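Local coordinates for protein ABC sugar (Ribose) transporter, periplasmic substrate-binding subunit (Rhodobacter sphaeroides, PDB 3L49) that probably binds a sugar in the periplasm and delivers it to the membrane components of an ABC transporter, at residues K6-T11 against R261-Q266; E32-T37 against L254-V259. All coordinates share one frame; numbering follows the deposited sequence.

Interaction 1: K6-T11 against R261-Q266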
loop_
_atom_site.group_PDB
_atom_site.type_symbol
_atom_site.label_atom_id
_atom_site.label_comp_id
_atom_site.label_asym_id
_atom_site.label_seq_id
_atom_site.Cartn_x
_atom_site.Cartn_y
_atom_site.Cartn_z
ATOM N N LYS A 6 -4.012 27.584 11.344
ATOM C CA LYS A 6 -3.002 26.895 10.545
ATOM C C LYS A 6 -3.537 26.388 9.217
ATOM O O LYS A 6 -4.734 26.112 9.066
ATOM C CB LYS A 6 -2.358 25.739 11.328
ATOM C CG LYS A 6 -2.073 26.012 12.813
ATOM C CD LYS A 6 -0.746 26.694 13.065
ATOM C CE LYS A 6 -0.672 27.165 14.516
ATOM N NZ LYS A 6 0.717 27.509 14.928
ATOM N N THR A 7 -2.627 26.280 8.253
ATOM C CA THR A 7 -2.941 25.748 6.941
ATOM C C THR A 7 -2.034 24.562 6.684
ATOM O O THR A 7 -0.813 24.681 6.773
ATOM C CB THR A 7 -2.735 26.801 5.828
ATOM O OG1 THR A 7 -3.386 28.024 6.190
ATOM C CG2 THR A 7 -3.305 26.306 4.510
ATOM N N ILE A 8 -2.638 23.415 6.388
ATOM C CA ILE A 8 -1.885 22.193 6.123
ATOM C C ILE A 8 -2.133 21.741 4.698
ATOM O O ILE A 8 -3.275 21.521 4.301
ATOM C CB ILE A 8 -2.268 21.031 7.102
ATOM C CG1 ILE A 8 -2.326 21.497 8.570
ATOM C CG2 ILE A 8 -1.356 19.800 6.904
ATOM C CD1 ILE A 8 -1.045 22.087 9.145
ATOM N N GLY A 9 -1.061 21.615 3.927
ATOM C CA GLY A 9 -1.143 21.044 2.593
ATOM C C GLY A 9 -1.081 19.525 2.606
ATOM O O GLY A 9 -0.344 18.933 3.391
ATOM N N ILE A 10 -1.874 18.903 1.739
ATOM C CA ILE A 10 -1.841 17.455 1.505
ATOM C C ILE A 10 -1.474 17.202 0.047
ATOM O O ILE A 10 -2.115 17.747 -0.855
ATOM C CB ILE A 10 -3.223 16.796 1.768
ATOM C CG1 ILE A 10 -3.677 17.009 3.212
ATOM C CG2 ILE A 10 -3.211 15.296 1.415
ATOM C CD1 ILE A 10 -5.172 16.915 3.348
ATOM N N THR A 11 -0.445 16.392 -0.184
ATOM C CA THR A 11 -0.103 15.952 -1.540
ATOM C C THR A 11 -0.097 14.415 -1.663
ATOM O O THR A 11 0.800 13.746 -1.175
ATOM C CB THR A 11 1.210 16.630 -2.104
ATOM O OG1 THR A 11 1.628 15.969 -3.304
ATOM C CG2 THR A 11 2.363 16.601 -1.103
ATOM N N ARG A 261 0.662 17.956 16.828
ATOM C CA ARG A 261 1.509 17.798 18.007
ATOM C C ARG A 261 2.785 18.603 17.834
ATOM O O ARG A 261 3.169 19.359 18.720
ATOM C CB ARG A 261 1.853 16.323 18.235
ATOM C CG ARG A 261 1.869 15.905 19.684
ATOM C CD ARG A 261 2.358 14.472 19.869
ATOM N NE ARG A 261 1.987 13.959 21.187
ATOM C CZ ARG A 261 2.669 14.166 22.311
ATOM N NH1 ARG A 261 3.790 14.877 22.309
ATOM N NH2 ARG A 261 2.228 13.652 23.452
ATOM N N HIS A 262 3.414 18.439 16.673
ATOM C CA HIS A 262 4.663 19.102 16.317
ATOM C C HIS A 262 4.558 20.631 16.351
ATOM O O HIS A 262 5.478 21.318 16.814
ATOM C CB HIS A 262 5.093 18.643 14.927
ATOM C CG HIS A 262 6.275 19.380 14.380
ATOM N ND1 HIS A 262 7.568 19.090 14.754
ATOM C CD2 HIS A 262 6.359 20.395 13.488
ATOM C CE1 HIS A 262 8.399 19.895 14.116
ATOM N NE2 HIS A 262 7.692 20.695 13.342
ATOM N N LEU A 263 3.433 21.148 15.865
ATOM C CA LEU A 263 3.234 22.588 15.760
ATOM C C LEU A 263 2.927 23.215 17.118
ATOM O O LEU A 263 3.157 24.407 17.328
ATOM C CB LEU A 263 2.147 22.909 14.726
ATOM C CG LEU A 263 2.481 22.609 13.257
ATOM C CD1 LEU A 263 1.266 22.767 12.369
ATOM C CD2 LEU A 263 3.630 23.470 12.745
ATOM N N ALA A 264 2.419 22.404 18.041
ATOM C CA ALA A 264 2.231 22.825 19.423
ATOM C C ALA A 264 3.517 22.647 20.248
ATOM O O ALA A 264 3.470 22.657 21.478
ATOM C CB ALA A 264 1.067 22.063 20.058
ATOM N N GLY A 265 4.655 22.492 19.566
ATOM C CA GLY A 265 5.967 22.343 20.203
ATOM C C GLY A 265 6.151 21.071 21.019
ATOM O O GLY A 265 6.822 21.075 22.052
ATOM N N GLN A 266 5.558 19.978 20.560
ATOM C CA GLN A 266 5.593 18.734 21.314
ATOM C C GLN A 266 6.390 17.659 20.604
ATOM O O GLN A 266 6.638 17.751 19.397
ATOM C CB GLN A 266 4.182 18.244 21.623
ATOM C CG GLN A 266 3.447 19.099 22.638
ATOM C CD GLN A 266 2.017 18.645 22.859
ATOM O OE1 GLN A 266 1.672 17.486 22.617
ATOM N NE2 GLN A 266 1.176 19.560 23.329
#
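The CA atoms come nearest at Lys6 and Leu263, 9.2 Å apart, so the beginning of the strand, with the residue before it, and the end of the helix meet through side chains. Leu263 carries the contact. With CG anti to the carbonyl carbon (chi1 -68°), its side chain extends toward the strand and meets Ile8 tip to tip, Leu263 CD1 lying 4.0 Å from Ile8 CD1. Ile8 answers with its longer branch: CG1 sits beside the backbone N, and a further bend at chi2 (-59°) leaves CD1 as the methyl that touches. Lys6 adds a looser, aliphatic contact at the margin, where its CD comes within 4.5 Å of Leu263 CD1, while its amino group lies farther from the leucine. The leucine methyl is thus approached by a buried isoleucine and by the stem of a partly exposed lysine. Just beyond, the helix stops in a Schellman motif: Gly265, at positive phi, is the C' residue, Gln266 N bonds to Arg261 O at 3.1 Å, and Gly265 N bonds to His262 O. The contact therefore joins strand 7-12, the first in the chain, at its N-terminal end, to the C-terminal end of helix 248-263, part of the helix-on-sheet packing in one lobe of the periplasmic binding protein fold; Ile8 also packs on Ile31 of helix 18-33 and on Ile66 of the neighbouring strand 64-68.

Interaction 2: E32-T37 against L254-V259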
loop_
_atom_site.group_PDB
_atom_site.type_symbol
_atom_site.label_atom_id
_atom_site.label_comp_id
_atom_site.label_asym_id
_atom_site.label_seq_id
_atom_site.Cartn_x
_atom_site.Cartn_y
_atom_site.Cartn_z
ATOM N N GLU A 32 -9.723 19.837 9.353
ATOM C CA GLU A 32 -10.892 20.675 9.563
ATOM C C GLU A 32 -11.494 20.500 10.951
ATOM O O GLU A 32 -11.935 21.477 11.557
ATOM C CB GLU A 32 -11.928 20.417 8.475
ATOM C CG GLU A 32 -11.448 20.830 7.078
ATOM C CD GLU A 32 -12.454 20.526 5.973
ATOM O OE1 GLU A 32 -12.151 20.840 4.801
ATOM O OE2 GLU A 32 -13.541 19.975 6.269
ATOM N N ARG A 33 -11.483 19.270 11.462
ATOM C CA ARG A 33 -11.976 18.991 12.812
ATOM C C ARG A 33 -11.195 19.759 13.882
ATOM O O ARG A 33 -11.790 20.335 14.796
ATOM C CB ARG A 33 -11.929 17.493 13.110
ATOM C CG ARG A 33 -12.574 17.136 14.426
ATOM C CD ARG A 33 -12.423 15.667 14.788
ATOM N NE ARG A 33 -11.170 15.317 15.469
ATOM C CZ ARG A 33 -10.880 15.550 16.751
ATOM N NH1 ARG A 33 -11.722 16.193 17.551
ATOM N NH2 ARG A 33 -9.710 15.160 17.235
ATOM N N LEU A 34 -9.868 19.779 13.748
ATOM C CA LEU A 34 -8.988 20.484 14.689
ATOM C C LEU A 34 -8.952 22.010 14.463
ATOM O O LEU A 34 -8.224 22.738 15.153
ATOM C CB LEU A 34 -7.572 19.891 14.636
ATOM C CG LEU A 34 -7.384 18.418 15.014
ATOM C CD1 LEU A 34 -5.965 17.956 14.688
ATOM C CD2 LEU A 34 -7.705 18.171 16.489
ATOM N N GLY A 35 -9.733 22.483 13.495
ATOM C CA GLY A 35 -9.924 23.917 13.263
ATOM C C GLY A 35 -9.008 24.488 12.199
ATOM O O GLY A 35 -8.861 25.701 12.082
ATOM N N GLY A 36 -8.399 23.607 11.417
ATOM C CA GLY A 36 -7.432 24.013 10.416
ATOM C C GLY A 36 -8.021 24.197 9.040
ATOM O O GLY A 36 -9.202 23.906 8.799
ATOM N N THR A 37 -7.181 24.715 8.150
ATOM C CA THR A 37 -7.484 24.821 6.732
ATOM C C THR A 37 -6.660 23.755 6.018
ATOM O O THR A 37 -5.477 23.579 6.303
ATOM C CB THR A 37 -7.165 26.252 6.186
ATOM O OG1 THR A 37 -7.940 27.219 6.905
ATOM C CG2 THR A 37 -7.476 26.384 4.693
ATOM N N LEU A 254 -4.190 9.926 12.232
ATOM C CA LEU A 254 -3.034 9.928 13.135
ATOM C C LEU A 254 -1.902 10.822 12.639
ATOM O O LEU A 254 -1.193 11.434 13.442
ATOM C CB LEU A 254 -2.511 8.502 13.337
ATOM C CG LEU A 254 -3.263 7.517 14.235
ATOM C CD1 LEU A 254 -2.844 6.085 13.910
ATOM C CD2 LEU A 254 -3.037 7.842 15.709
ATOM N N ALA A 255 -1.739 10.867 11.315
ATOM C CA ALA A 255 -0.763 11.724 10.655
ATOM C C ALA A 255 -1.013 13.206 10.936
ATOM O O ALA A 255 -0.071 13.958 11.164
ATOM C CB ALA A 255 -0.751 11.455 9.153
ATOM N N VAL A 256 -2.285 13.605 10.941
ATOM C CA VAL A 256 -2.674 14.993 11.196
ATOM C C VAL A 256 -2.409 15.381 12.655
ATOM O O VAL A 256 -2.025 16.517 12.942
ATOM C CB VAL A 256 -4.145 15.269 10.763
ATOM C CG1 VAL A 256 -4.573 16.696 11.092
ATOM C CG2 VAL A 256 -4.296 15.037 9.278
ATOM N N GLN A 257 -2.583 14.450 13.585
ATOM C CA GLN A 257 -2.261 14.797 14.968
ATOM C C GLN A 257 -0.776 14.719 15.287
ATOM O O GLN A 257 -0.344 15.286 16.270
ATOM C CB GLN A 257 -3.123 14.084 16.006
ATOM C CG GLN A 257 -3.753 12.809 15.572
ATOM C CD GLN A 257 -5.151 12.663 16.130
ATOM O OE1 GLN A 257 -5.475 11.650 16.738
ATOM N NE2 GLN A 257 -5.986 13.679 15.931
ATOM N N ASN A 258 -0.000 14.048 14.444
ATOM C CA ASN A 258 1.448 14.214 14.475
ATOM C C ASN A 258 1.845 15.619 14.033
ATOM O O ASN A 258 2.722 16.238 14.638
ATOM C CB ASN A 258 2.143 13.159 13.620
ATOM C CG ASN A 258 2.275 11.834 14.338
ATOM O OD1 ASN A 258 2.554 11.792 15.539
ATOM N ND2 ASN A 258 2.070 10.742 13.608
ATOM N N VAL A 259 1.185 16.121 12.989
ATOM C CA VAL A 259 1.335 17.513 12.567
ATOM C C VAL A 259 0.928 18.471 13.693
ATOM O O VAL A 259 1.691 19.358 14.076
ATOM C CB VAL A 259 0.494 17.827 11.301
ATOM C CG1 VAL A 259 0.675 19.275 10.886
ATOM C CG2 VAL A 259 0.875 16.915 10.153
#
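Leu34 and Val256 supply the apolar part of this contact, Leu34 CD1 resting 4.1 Å from Val256 CG1. The side chains pass one another running opposite ways and meet through this one pair of methyls. Val256 presents CG1 because that methyl stands anti to the backbone N (chi1 177°), while Leu34 reaches out from just past the end of its own helix. The same leucine methyl also borders an amide, with Leu34 CD1 4.5 Å from Gln257 NE2. The polar part lies at the outer margin. Gln257 leaves its helix pointing neither toward nor away from segment 32-37, but its amide ends closer in, bringing Gln257 NE2 to 4.2 Å from Arg33 NH2, at the edge of the guanidinium and near its plane. Two nitrogens at that distance make no bond; the group is held instead by Glu30, whose OE2 forms a salt bridge with Arg33 NH2. In the backbone, Gly35 at positive phi ends helix 18-33 in a Schellman motif, and Gly35 N bonds to Glu32 O at 3.1 Å. This turn leads through Gly36 to Thr37, where strand 37-42 begins, at one edge of the sheet and parallel to strand 7-12. The end of helix 18-33 is thereby laid against the side of helix 248-263, with Leu3 of the N-terminal arm touching both Leu34 and Val256, and Val256 reaching on to Ile31 and to Ile66 of strand 64-68.

Helix 248-263 serves both contacts, offering Val256 and Gln257 to interaction 2 and, near its end, Leu263 to interaction 1; their centres lie about 7 Å apart. Strand pairing ties the other two segments together: Ile8 N is 2.8 Å from Thr37 O, and Thr37 N is 3.0 Å from Lys6 O, both probable hydrogen bonds. Ile8 CD1 also packs 3.7 Å from Val259 CG1, so one isoleucine touches residues of both helix segments. Together they bring the beta-alpha-beta unit of strand 7-12, helix 18-33 and strand 37-42 against a helix from late in the chain; both contact centres lie 22 to 24 Å from the centre of the chain.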